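Local coordinates for OxyA protein (Actinoplanes teichomyceticus, PDB 5HH3), which is a haem-containing cytochrome P450 that probably couples phenolic side chains to cyclise the peptide during glycopeptide antibiotic biosynthesis, at residues G147-A151 with A240-A244; T155-I161 with A232-M236; G160-D165 with Y195-M199. Residue numbers count along the deposited sequence, not the author numbering.

Contact 1. Residues G147-A151 with A240-A244; sequences GWSVA and ADQVA. With HEM (protoporphyrin IX containing Fe), chain G.
Small residues let two helices come close, and here G147-A151 and A240-A244, helical throughout, cross at 133° between their N-to-C directions, with axes 8.3 Å apart. The register pairs G147 with A244 (CA to CA 4.0 Å) and A151 with A240 (5.1 Å). Backbone contact is most intimate at G147, whose O lies 3.5 Å from A244 CA in a CA-H...O contact; a CB on G147 would clash with A244 O. A151 CB also abuts backbone, 3.2 Å from A240 O; its apolar packing is with A244 CB and V243 CG1, each at 3.7 Å. The aromatic contribution is a CH-pi contact: W148 (chi1 m, chi2 100°) lays its five-membered ring against A244 CB, 3.4 Å from the centroid. On the haem side, V243 CG2 approaches HEM CAB (3.7 Å), while Q242 NE2, also bonded to D285, donates to a water (3.0 Å) ligating the iron. This is the long central P450 helix over the haem, backed by the E helix.

Contact 2. Residues T155-I161 with A232-M236; sequences TCDFLGI and AAFVM. With HEM (protoporphyrin IX containing Fe), chain G.
Where antiparallel helices lie farther apart than at a glycine or alanine contact, larger side chains can fill the space. Here helix 155-159 and A232-M236 run at 153° with axes 9.6 Å apart, pairing T155 with M236 (CA to CA 5.9 Å) and L159 with A232 (6.8 Å). V235 is the main bump from its side: with chi1 t, its CG1 enters the hollow lined by T155, F158 and L159, lying 4.1 Å from each of T155 CB, F158 CD2 and L159 CD2. L159 (m, t) answers: its CD1 wedges between A232 and M236, 3.9 Å from A232 CB and 3.4 Å from M236 CG. The M236 side chain (m, t, p), bent at its end by chi3, then runs along the flank, with CG 3.9 Å from C156 SG and SD 4.5 Å from I161 CG1; L169 and L173 of helix 163-178 also touch it. Beside T155 (chi1 p) a water bridges the helices, donating to T155 OG1 and M236 O at 3.0 Å each, while T155 OG1 also bonds back to A151 O. The 155-159 helix closes in a Schellman motif: with G160 at phi 81°, G160 N hydrogen-bonds to D157 O (2.9 Å) and I161 N to C156 O (3.0 Å). On the haem side V235 CG2 meets HEM CMB (3.8 Å), and the F234 ring edge puts CE2 3.6 Å from HEM CHB. Such packing of the E helix on the long central helix belongs to the helical core of the P450 fold.

Contact 3. Residues G160-D165 with Y195-M199; sequences GIPRDD and YMNKM
Y195 extends its ring from helix 195-199 across the turn 160-162 and ends on D165. With chi1 t and chi2 -83°, its OH donates a short hydrogen bond to D165 OD2 (2.5 Å), with OD2 near the ring plane, at its edge (D165 chi1 m). The same OH packs on P162 CD (3.4 Å) and I161 CG2 (3.6 Å). I161 (m, m) sets CD1 against the groove where the Y195 ring and M199 meet, 4.1 Å from Y195 CE1 and 3.5 Å from M199 SD; M199 CE sits 4.0 Å from G160 O. The backbones stay well apart, I161 CA to M199 CA at 8.7 Å and D165 CA to Y195 CA at 9.5 Å, so long side chains span the gap. A D165 N to P162 O hydrogen bond (3.0 Å) lies in the weakly bonded first turn leading into helix 163-178. This is the E-F connection of the P450 fold held to the G helix, 182-205, with L169 touching both I161 and Y195, and F212 of helix 211-219 touching M199.

Overall arrangement
Contacts 1 and 2 are successive sites on one pair of helices, 142-159 and 225-256, their centres 12 Å apart. They meet where A240 N probably bonds V235 O (3.0 Å) and A240 CB packs on T155 OG1 (3.7 Å). Both touch the haem, and their V243 and V235 side chains lie about 9 and 10 Å from that of C348, its axial ligand. Contact 3, 9 Å centre to centre from contact 2 and sharing G160 and I161 with it, carries the packing outward, joined through the D157 OD2 to R163 NH2 salt bridge (2.7 Å) and A232 CB against M196 CE (3.7 Å). The side chain of its I161 is already about 13 Å from the haem.

Contact 1. Residues G147-A151 with A240-A244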
loop_
_atom_site.group_PDB
_atom_site.type_symbol
_atom_site.label_atom_id
_atom_site.label_comp_id
_atom_site.label_asym_id
_atom_site.label_seq_id
_atom_site.Cartn_x
_atom_site.Cartn_y
_atom_site.Cartn_z
ATOM N N GLY B 147 23.319 -2.252 -18.147
ATOM C CA GLY B 147 22.764 -2.668 -16.865
ATOM C C GLY B 147 22.154 -4.054 -16.886
ATOM O O GLY B 147 22.610 -4.962 -16.169
ATOM N N TRP B 148 21.148 -4.239 -17.736
ATOM C CA TRP B 148 20.417 -5.507 -17.764
ATOM C C TRP B 148 21.172 -6.662 -18.424
ATOM O O TRP B 148 21.091 -7.801 -17.957
ATOM C CB TRP B 148 19.025 -5.309 -18.376
ATOM C CG TRP B 148 18.135 -4.773 -17.325
ATOM C CD1 TRP B 148 17.754 -3.467 -17.123
ATOM C CD2 TRP B 148 17.608 -5.517 -16.234
ATOM N NE1 TRP B 148 16.982 -3.375 -16.005
ATOM C CE2 TRP B 148 16.876 -4.617 -15.431
ATOM C CE3 TRP B 148 17.664 -6.873 -15.869
ATOM C CZ2 TRP B 148 16.181 -5.030 -14.285
ATOM C CZ3 TRP B 148 16.985 -7.283 -14.729
ATOM C CH2 TRP B 148 16.243 -6.363 -13.952
ATOM N N SER B 149 21.925 -6.354 -19.471
ATOM C CA SER B 149 22.746 -7.347 -20.164
ATOM C C SER B 149 23.717 -7.987 -19.186
ATOM O O SER B 149 23.778 -9.211 -19.080
ATOM C CB SER B 149 23.526 -6.699 -21.320
ATOM O OG SER B 149 24.417 -7.617 -21.897
ATOM N N VAL B 150 24.456 -7.158 -18.459
ATOM C CA VAL B 150 25.398 -7.661 -17.453
ATOM C C VAL B 150 24.680 -8.315 -16.264
ATOM O O VAL B 150 25.046 -9.411 -15.873
ATOM C CB VAL B 150 26.359 -6.559 -16.966
ATOM C CG1 VAL B 150 27.218 -7.062 -15.809
ATOM C CG2 VAL B 150 27.238 -6.105 -18.128
ATOM N N ALA B 151 23.650 -7.667 -15.727
ATOM C CA ALA B 151 22.957 -8.205 -14.530
ATOM C C ALA B 151 22.321 -9.587 -14.748
ATOM O O ALA B 151 22.510 -10.485 -13.935
ATOM C CB ALA B 151 21.920 -7.226 -13.999
ATOM N N ALA B 240 19.106 -9.292 -9.614
ATOM C CA ALA B 240 19.431 -8.797 -10.954
ATOM C C ALA B 240 18.970 -7.348 -11.165
ATOM O O ALA B 240 19.694 -6.553 -11.756
ATOM C CB ALA B 240 18.817 -9.691 -12.008
ATOM N N ASP B 241 17.770 -7.033 -10.669
ATOM C CA ASP B 241 17.216 -5.669 -10.691
ATOM C C ASP B 241 18.109 -4.659 -9.987
ATOM O O ASP B 241 18.416 -3.598 -10.563
ATOM C CB ASP B 241 15.804 -5.614 -10.082
ATOM C CG ASP B 241 15.160 -4.251 -10.248
ATOM O OD1 ASP B 241 14.616 -3.995 -11.327
ATOM O OD2 ASP B 241 15.226 -3.423 -9.317
ATOM N N GLN B 242 18.535 -5.009 -8.775
ATOM C CA GLN B 242 19.460 -4.192 -7.982
ATOM C C GLN B 242 20.757 -3.920 -8.751
ATOM O O GLN B 242 21.223 -2.782 -8.814
ATOM C CB GLN B 242 19.806 -4.867 -6.651
ATOM C CG GLN B 242 18.689 -4.930 -5.618
ATOM C CD GLN B 242 18.761 -3.815 -4.574
ATOM O OE1 GLN B 242 19.172 -2.654 -4.844
ATOM N NE2 GLN B 242 18.344 -4.150 -3.370
ATOM N N VAL B 243 21.310 -4.972 -9.355
ATOM C CA VAL B 243 22.570 -4.865 -10.065
ATOM C C VAL B 243 22.406 -4.029 -11.341
ATOM O O VAL B 243 23.232 -3.183 -11.613
ATOM C CB VAL B 243 23.156 -6.246 -10.391
ATOM C CG1 VAL B 243 24.337 -6.147 -11.361
ATOM C CG2 VAL B 243 23.560 -6.953 -9.096
ATOM N N ALA B 244 21.363 -4.297 -12.125
ATOM C CA ALA B 244 21.096 -3.531 -13.337
ATOM C C ALA B 244 20.894 -2.044 -13.060
ATOM O O ALA B 244 21.465 -1.196 -13.769
ATOM C CB ALA B 244 19.893 -4.089 -14.073
HETATM C CHA HEM G . 19.018 -7.483 1.616
HETATM C CHB HEM G . 20.291 -10.444 -2.010
HETATM C CHC HEM G . 22.210 -6.659 -4.390
HETATM C CHD HEM G . 20.999 -3.759 -0.734
HETATM C C1A HEM G . 19.176 -8.592 0.820
HETATM C C2A HEM G . 18.630 -9.872 1.117
HETATM C C3A HEM G . 18.997 -10.708 0.106
HETATM C C4A HEM G . 19.763 -9.951 -0.825
HETATM C CMA HEM G . 18.638 -12.166 -0.027
HETATM C CAA HEM G . 17.812 -10.228 2.343
HETATM C CBA HEM G . 18.763 -10.648 3.463
HETATM C CGA HEM G . 18.075 -11.005 4.771
HETATM O O1A HEM G . 16.932 -10.578 5.066
HETATM O O2A HEM G . 18.674 -11.740 5.600
HETATM C C1B HEM G . 20.924 -9.670 -3.001
HETATM C C2B HEM G . 21.417 -10.190 -4.247
HETATM C C3B HEM G . 21.963 -9.128 -4.936
HETATM C C4B HEM G . 21.782 -7.945 -4.051
HETATM C CMB HEM G . 21.356 -11.628 -4.716
HETATM C CAB HEM G . 22.654 -9.062 -6.249
HETATM C CBB HEM G . 23.023 -10.088 -7.021
HETATM C C1C HEM G . 22.048 -5.509 -3.628
HETATM C C2C HEM G . 22.475 -4.214 -3.993
HETATM C C3C HEM G . 22.118 -3.367 -2.935
HETATM C C4C HEM G . 21.485 -4.190 -1.939
HETATM C CMC HEM G . 23.165 -3.832 -5.289
HETATM C CAC HEM G . 22.331 -1.907 -2.768
HETATM C CBC HEM G . 22.984 -1.096 -3.597
HETATM C C1D HEM G . 20.353 -4.590 0.180
HETATM C C2D HEM G . 19.804 -4.036 1.436
HETATM C C3D HEM G . 19.251 -5.065 2.094
HETATM C C4D HEM G . 19.470 -6.239 1.224
HETATM C CMD HEM G . 19.809 -2.612 1.944
HETATM C CAD HEM G . 18.558 -4.975 3.447
HETATM C CBD HEM G . 17.078 -4.565 3.382
HETATM C CGD HEM G . 16.466 -4.495 4.790
HETATM O O1D HEM G . 15.267 -4.223 4.981
HETATM O O2D HEM G . 17.118 -4.691 5.825
HETATM N NA HEM G . 19.882 -8.658 -0.365
HETATM N NB HEM G . 21.191 -8.362 -2.933
HETATM N NC HEM G . 21.497 -5.481 -2.378
HETATM N ND HEM G . 20.162 -5.923 0.109
HETATM FE FE HEM G . 20.663 -7.094 -1.338
HETATM O O HOH W 1 18.733 -6.885 -2.149
#

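Contact 2. Residues T155-I161 with A232-M236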
loop_
_atom_site.group_PDB
_atom_site.type_symbol
_atom_site.label_atom_id
_atom_site.label_comp_id
_atom_site.label_asym_id
_atom_site.label_seq_id
_atom_site.Cartn_x
_atom_site.Cartn_y
_atom_site.Cartn_z
ATOM N N THR B 155 23.995 -12.965 -13.018
ATOM C CA THR B 155 23.168 -13.650 -12.015
ATOM C C THR B 155 22.785 -15.064 -12.461
ATOM O O THR B 155 22.876 -15.988 -11.665
ATOM C CB THR B 155 21.893 -12.871 -11.600
ATOM O OG1 THR B 155 21.058 -12.604 -12.737
ATOM C CG2 THR B 155 22.253 -11.592 -10.926
ATOM N N CYS B 156 22.363 -15.238 -13.716
ATOM C CA CYS B 156 22.072 -16.577 -14.242
ATOM C C CYS B 156 23.301 -17.494 -14.259
ATOM O O CYS B 156 23.182 -18.663 -13.911
ATOM C CB CYS B 156 21.425 -16.533 -15.633
ATOM S SG CYS B 156 19.736 -15.890 -15.605
ATOM N N ASP B 157 24.471 -16.968 -14.648
ATOM C CA ASP B 157 25.745 -17.733 -14.563
ATOM C C ASP B 157 26.042 -18.154 -13.118
ATOM O O ASP B 157 26.411 -19.298 -12.883
ATOM C CB ASP B 157 26.949 -16.953 -15.122
ATOM C CG ASP B 157 26.931 -16.822 -16.641
ATOM O OD1 ASP B 157 26.098 -17.460 -17.329
ATOM O OD2 ASP B 157 27.774 -16.062 -17.167
ATOM N N PHE B 158 25.828 -17.251 -12.160
ATOM C CA PHE B 158 26.040 -17.560 -10.752
ATOM C C PHE B 158 25.144 -18.724 -10.305
ATOM O O PHE B 158 25.595 -19.615 -9.589
ATOM C CB PHE B 158 25.838 -16.305 -9.904
ATOM C CG PHE B 158 25.843 -16.548 -8.420
ATOM C CD1 PHE B 158 27.038 -16.732 -7.734
ATOM C CD2 PHE B 158 24.651 -16.564 -7.704
ATOM C CE1 PHE B 158 27.038 -16.951 -6.362
ATOM C CE2 PHE B 158 24.649 -16.777 -6.329
ATOM C CZ PHE B 158 25.849 -16.964 -5.658
ATOM N N LEU B 159 23.895 -18.724 -10.766
ATOM C CA LEU B 159 22.983 -19.840 -10.537
ATOM C C LEU B 159 23.291 -21.113 -11.327
ATOM O O LEU B 159 22.744 -22.161 -11.004
ATOM C CB LEU B 159 21.548 -19.447 -10.852
ATOM C CG LEU B 159 20.924 -18.377 -9.981
ATOM C CD1 LEU B 159 19.493 -18.219 -10.457
ATOM C CD2 LEU B 159 20.967 -18.756 -8.495
ATOM N N GLY B 160 24.125 -21.035 -12.358
ATOM C CA GLY B 160 24.431 -22.176 -13.188
ATOM C C GLY B 160 23.374 -22.460 -14.247
ATOM O O GLY B 160 23.284 -23.592 -14.720
ATOM N N ILE B 161 22.574 -21.462 -14.634
ATOM C CA ILE B 161 21.622 -21.665 -15.732
ATOM C C ILE B 161 22.462 -21.719 -17.028
ATOM O O ILE B 161 23.254 -20.815 -17.255
ATOM C CB ILE B 161 20.565 -20.530 -15.838
ATOM C CG1 ILE B 161 19.882 -20.208 -14.491
ATOM C CG2 ILE B 161 19.511 -20.876 -16.884
ATOM C CD1 ILE B 161 19.281 -21.401 -13.790
ATOM N N ALA B 232 16.830 -18.830 -5.817
ATOM C CA ALA B 232 17.114 -18.602 -7.238
ATOM C C ALA B 232 16.292 -17.458 -7.826
ATOM O O ALA B 232 16.838 -16.588 -8.494
ATOM C CB ALA B 232 16.909 -19.868 -8.053
ATOM N N ALA B 233 14.995 -17.468 -7.555
ATOM C CA ALA B 233 14.088 -16.447 -8.036
ATOM C C ALA B 233 14.452 -15.057 -7.487
ATOM O O ALA B 233 14.426 -14.069 -8.221
ATOM C CB ALA B 233 12.656 -16.819 -7.693
ATOM N N PHE B 234 14.840 -14.983 -6.216
ATOM C CA PHE B 234 15.356 -13.737 -5.675
ATOM C C PHE B 234 16.642 -13.269 -6.381
ATOM O O PHE B 234 16.765 -12.084 -6.736
ATOM C CB PHE B 234 15.600 -13.820 -4.169
ATOM C CG PHE B 234 15.613 -12.495 -3.529
ATOM C CD1 PHE B 234 14.417 -11.895 -3.144
ATOM C CD2 PHE B 234 16.807 -11.785 -3.391
ATOM C CE1 PHE B 234 14.411 -10.629 -2.582
ATOM C CE2 PHE B 234 16.807 -10.529 -2.822
ATOM C CZ PHE B 234 15.605 -9.952 -2.406
ATOM N N VAL B 235 17.590 -14.171 -6.587
ATOM C CA VAL B 235 18.822 -13.813 -7.256
ATOM C C VAL B 235 18.568 -13.319 -8.705
ATOM O O VAL B 235 19.076 -12.254 -9.101
ATOM C CB VAL B 235 19.838 -14.970 -7.204
ATOM C CG1 VAL B 235 21.046 -14.695 -8.084
ATOM C CG2 VAL B 235 20.294 -15.176 -5.761
ATOM N N MET B 236 17.792 -14.090 -9.464
ATOM C CA MET B 236 17.415 -13.735 -10.840
ATOM C C MET B 236 16.470 -12.548 -11.006
ATOM O O MET B 236 16.510 -11.900 -12.041
ATOM C CB MET B 236 16.761 -14.925 -11.542
ATOM C CG MET B 236 17.756 -15.824 -12.202
ATOM S SD MET B 236 16.940 -17.304 -12.813
ATOM C CE MET B 236 16.014 -16.548 -14.153
HETATM C CHA HEM G . 19.018 -7.483 1.616
HETATM C CHB HEM G . 20.291 -10.444 -2.010
HETATM C CHC HEM G . 22.210 -6.659 -4.390
HETATM C CHD HEM G . 20.999 -3.759 -0.734
HETATM C C1A HEM G . 19.176 -8.592 0.820
HETATM C C2A HEM G . 18.630 -9.872 1.117
HETATM C C3A HEM G . 18.997 -10.708 0.106
HETATM C C4A HEM G . 19.763 -9.951 -0.825
HETATM C CMA HEM G . 18.638 -12.166 -0.027
HETATM C CAA HEM G . 17.812 -10.228 2.343
HETATM C CBA HEM G . 18.763 -10.648 3.463
HETATM C CGA HEM G . 18.075 -11.005 4.771
HETATM O O1A HEM G . 16.932 -10.578 5.066
HETATM O O2A HEM G . 18.674 -11.740 5.600
HETATM C C1B HEM G . 20.924 -9.670 -3.001
HETATM C C2B HEM G . 21.417 -10.190 -4.247
HETATM C C3B HEM G . 21.963 -9.128 -4.936
HETATM C C4B HEM G . 21.782 -7.945 -4.051
HETATM C CMB HEM G . 21.356 -11.628 -4.716
HETATM C CAB HEM G . 22.654 -9.062 -6.249
HETATM C CBB HEM G . 23.023 -10.088 -7.021
HETATM C C1C HEM G . 22.048 -5.509 -3.628
HETATM C C2C HEM G . 22.475 -4.214 -3.993
HETATM C C3C HEM G . 22.118 -3.367 -2.935
HETATM C C4C HEM G . 21.485 -4.190 -1.939
HETATM C CMC HEM G . 23.165 -3.832 -5.289
HETATM C CAC HEM G . 22.331 -1.907 -2.768
HETATM C CBC HEM G . 22.984 -1.096 -3.597
HETATM C C1D HEM G . 20.353 -4.590 0.180
HETATM C C2D HEM G . 19.804 -4.036 1.436
HETATM C C3D HEM G . 19.251 -5.065 2.094
HETATM C C4D HEM G . 19.470 -6.239 1.224
HETATM C CMD HEM G . 19.809 -2.612 1.944
HETATM C CAD HEM G . 18.558 -4.975 3.447
HETATM C CBD HEM G . 17.078 -4.565 3.382
HETATM C CGD HEM G . 16.466 -4.495 4.790
HETATM O O1D HEM G . 15.267 -4.223 4.981
HETATM O O2D HEM G . 17.118 -4.691 5.825
HETATM N NA HEM G . 19.882 -8.658 -0.365
HETATM N NB HEM G . 21.191 -8.362 -2.933
HETATM N NC HEM G . 21.497 -5.481 -2.378
HETATM N ND HEM G . 20.162 -5.923 0.109
HETATM FE FE HEM G . 20.663 -7.094 -1.338
HETATM O O HOH W 2 18.432 -12.788 -14.142
HETATM O O HOH W 1 18.733 -6.885 -2.149
#

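Contact 3. Residues G160-D165 with Y195-M199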
loop_
_atom_site.group_PDB
_atom_site.type_symbol
_atom_site.label_atom_id
_atom_site.label_comp_id
_atom_site.label_asym_id
_atom_site.label_seq_id
_atom_site.Cartn_x
_atom_site.Cartn_y
_atom_site.Cartn_z
ATOM N N GLY B 160 24.125 -21.035 -12.358
ATOM C CA GLY B 160 24.431 -22.176 -13.188
ATOM C C GLY B 160 23.374 -22.460 -14.247
ATOM O O GLY B 160 23.284 -23.592 -14.720
ATOM N N ILE B 161 22.574 -21.462 -14.634
ATOM C CA ILE B 161 21.622 -21.665 -15.732
ATOM C C ILE B 161 22.462 -21.719 -17.028
ATOM O O ILE B 161 23.254 -20.815 -17.255
ATOM C CB ILE B 161 20.565 -20.530 -15.838
ATOM C CG1 ILE B 161 19.882 -20.208 -14.491
ATOM C CG2 ILE B 161 19.511 -20.876 -16.884
ATOM C CD1 ILE B 161 19.281 -21.401 -13.790
ATOM N N PRO B 162 22.323 -22.785 -17.858
ATOM C CA PRO B 162 23.071 -22.776 -19.117
ATOM C C PRO B 162 22.673 -21.604 -19.993
ATOM O O PRO B 162 21.519 -21.172 -19.948
ATOM C CB PRO B 162 22.698 -24.115 -19.774
ATOM C CG PRO B 162 22.334 -25.002 -18.642
ATOM C CD PRO B 162 21.690 -24.099 -17.621
ATOM N N ARG B 163 23.633 -21.095 -20.766
ATOM C CA ARG B 163 23.438 -19.897 -21.585
ATOM C C ARG B 163 22.239 -19.964 -22.522
ATOM O O ARG B 163 21.520 -18.981 -22.683
ATOM C CB ARG B 163 24.704 -19.599 -22.392
ATOM C CG ARG B 163 25.840 -19.064 -21.539
ATOM C CD ARG B 163 25.536 -17.654 -21.105
ATOM N NE ARG B 163 26.568 -17.057 -20.276
ATOM C CZ ARG B 163 27.582 -16.302 -20.705
ATOM N NH1 ARG B 163 27.789 -16.063 -21.999
ATOM N NH2 ARG B 163 28.422 -15.787 -19.816
ATOM N N ASP B 164 22.028 -21.130 -23.114
ATOM C CA ASP B 164 20.888 -21.381 -24.012
ATOM C C ASP B 164 19.525 -21.143 -23.367
ATOM O O ASP B 164 18.581 -20.753 -24.054
ATOM C CB ASP B 164 20.939 -22.819 -24.545
ATOM C CG ASP B 164 21.982 -23.015 -25.637
ATOM O OD1 ASP B 164 22.706 -22.045 -25.983
ATOM O OD2 ASP B 164 22.071 -24.155 -26.164
ATOM N N ASP B 165 19.434 -21.386 -22.055
ATOM C CA ASP B 165 18.169 -21.286 -21.313
ATOM C C ASP B 165 17.891 -19.917 -20.729
ATOM O O ASP B 165 16.745 -19.630 -20.398
ATOM C CB ASP B 165 18.146 -22.304 -20.164
ATOM C CG ASP B 165 18.174 -23.751 -20.637
ATOM O OD1 ASP B 165 17.685 -24.058 -21.748
ATOM O OD2 ASP B 165 18.670 -24.595 -19.861
ATOM N N TYR B 195 11.040 -25.559 -14.746
ATOM C CA TYR B 195 12.472 -25.529 -15.029
ATOM C C TYR B 195 13.275 -25.703 -13.722
ATOM O O TYR B 195 14.119 -26.594 -13.627
ATOM C CB TYR B 195 12.866 -24.235 -15.750
ATOM C CG TYR B 195 14.300 -24.240 -16.231
ATOM C CD1 TYR B 195 15.333 -23.911 -15.364
ATOM C CD2 TYR B 195 14.630 -24.601 -17.544
ATOM C CE1 TYR B 195 16.649 -23.918 -15.775
ATOM C CE2 TYR B 195 15.955 -24.614 -17.967
ATOM C CZ TYR B 195 16.958 -24.260 -17.065
ATOM O OH TYR B 195 18.279 -24.253 -17.403
ATOM N N MET B 196 12.978 -24.888 -12.713
ATOM C CA MET B 196 13.725 -24.936 -11.441
ATOM C C MET B 196 13.590 -26.271 -10.696
ATOM O O MET B 196 14.568 -26.765 -10.129
ATOM C CB MET B 196 13.310 -23.789 -10.515
ATOM C CG MET B 196 13.637 -22.397 -11.033
ATOM S SD MET B 196 15.338 -22.103 -11.571
ATOM C CE MET B 196 16.209 -22.834 -10.194
ATOM N N ASN B 197 12.394 -26.859 -10.714
ATOM C CA ASN B 197 12.178 -28.168 -10.099
ATOM C C ASN B 197 13.043 -29.260 -10.721
ATOM O O ASN B 197 13.542 -30.123 -10.006
ATOM C CB ASN B 197 10.706 -28.578 -10.176
ATOM C CG ASN B 197 9.808 -27.747 -9.268
ATOM O OD1 ASN B 197 10.269 -27.040 -8.373
ATOM N ND2 ASN B 197 8.507 -27.845 -9.498
ATOM N N LYS B 198 13.231 -29.219 -12.038
ATOM C CA LYS B 198 14.155 -30.154 -12.710
ATOM C C LYS B 198 15.597 -29.898 -12.283
ATOM O O LYS B 198 16.316 -30.830 -11.914
ATOM C CB LYS B 198 14.042 -30.057 -14.236
ATOM C CG LYS B 198 12.778 -30.691 -14.780
ATOM C CD LYS B 198 12.597 -30.364 -16.250
ATOM C CE LYS B 198 11.291 -30.932 -16.776
ATOM N NZ LYS B 198 10.984 -30.403 -18.131
ATOM N N MET B 199 15.995 -28.630 -12.331
ATOM C CA MET B 199 17.325 -28.196 -11.904
ATOM C C MET B 199 17.661 -28.619 -10.470
ATOM O O MET B 199 18.783 -29.047 -10.190
ATOM C CB MET B 199 17.430 -26.684 -12.018
ATOM C CG MET B 199 18.743 -26.117 -11.517
ATOM S SD MET B 199 19.177 -24.572 -12.338
ATOM C CE MET B 199 19.738 -25.229 -13.908
#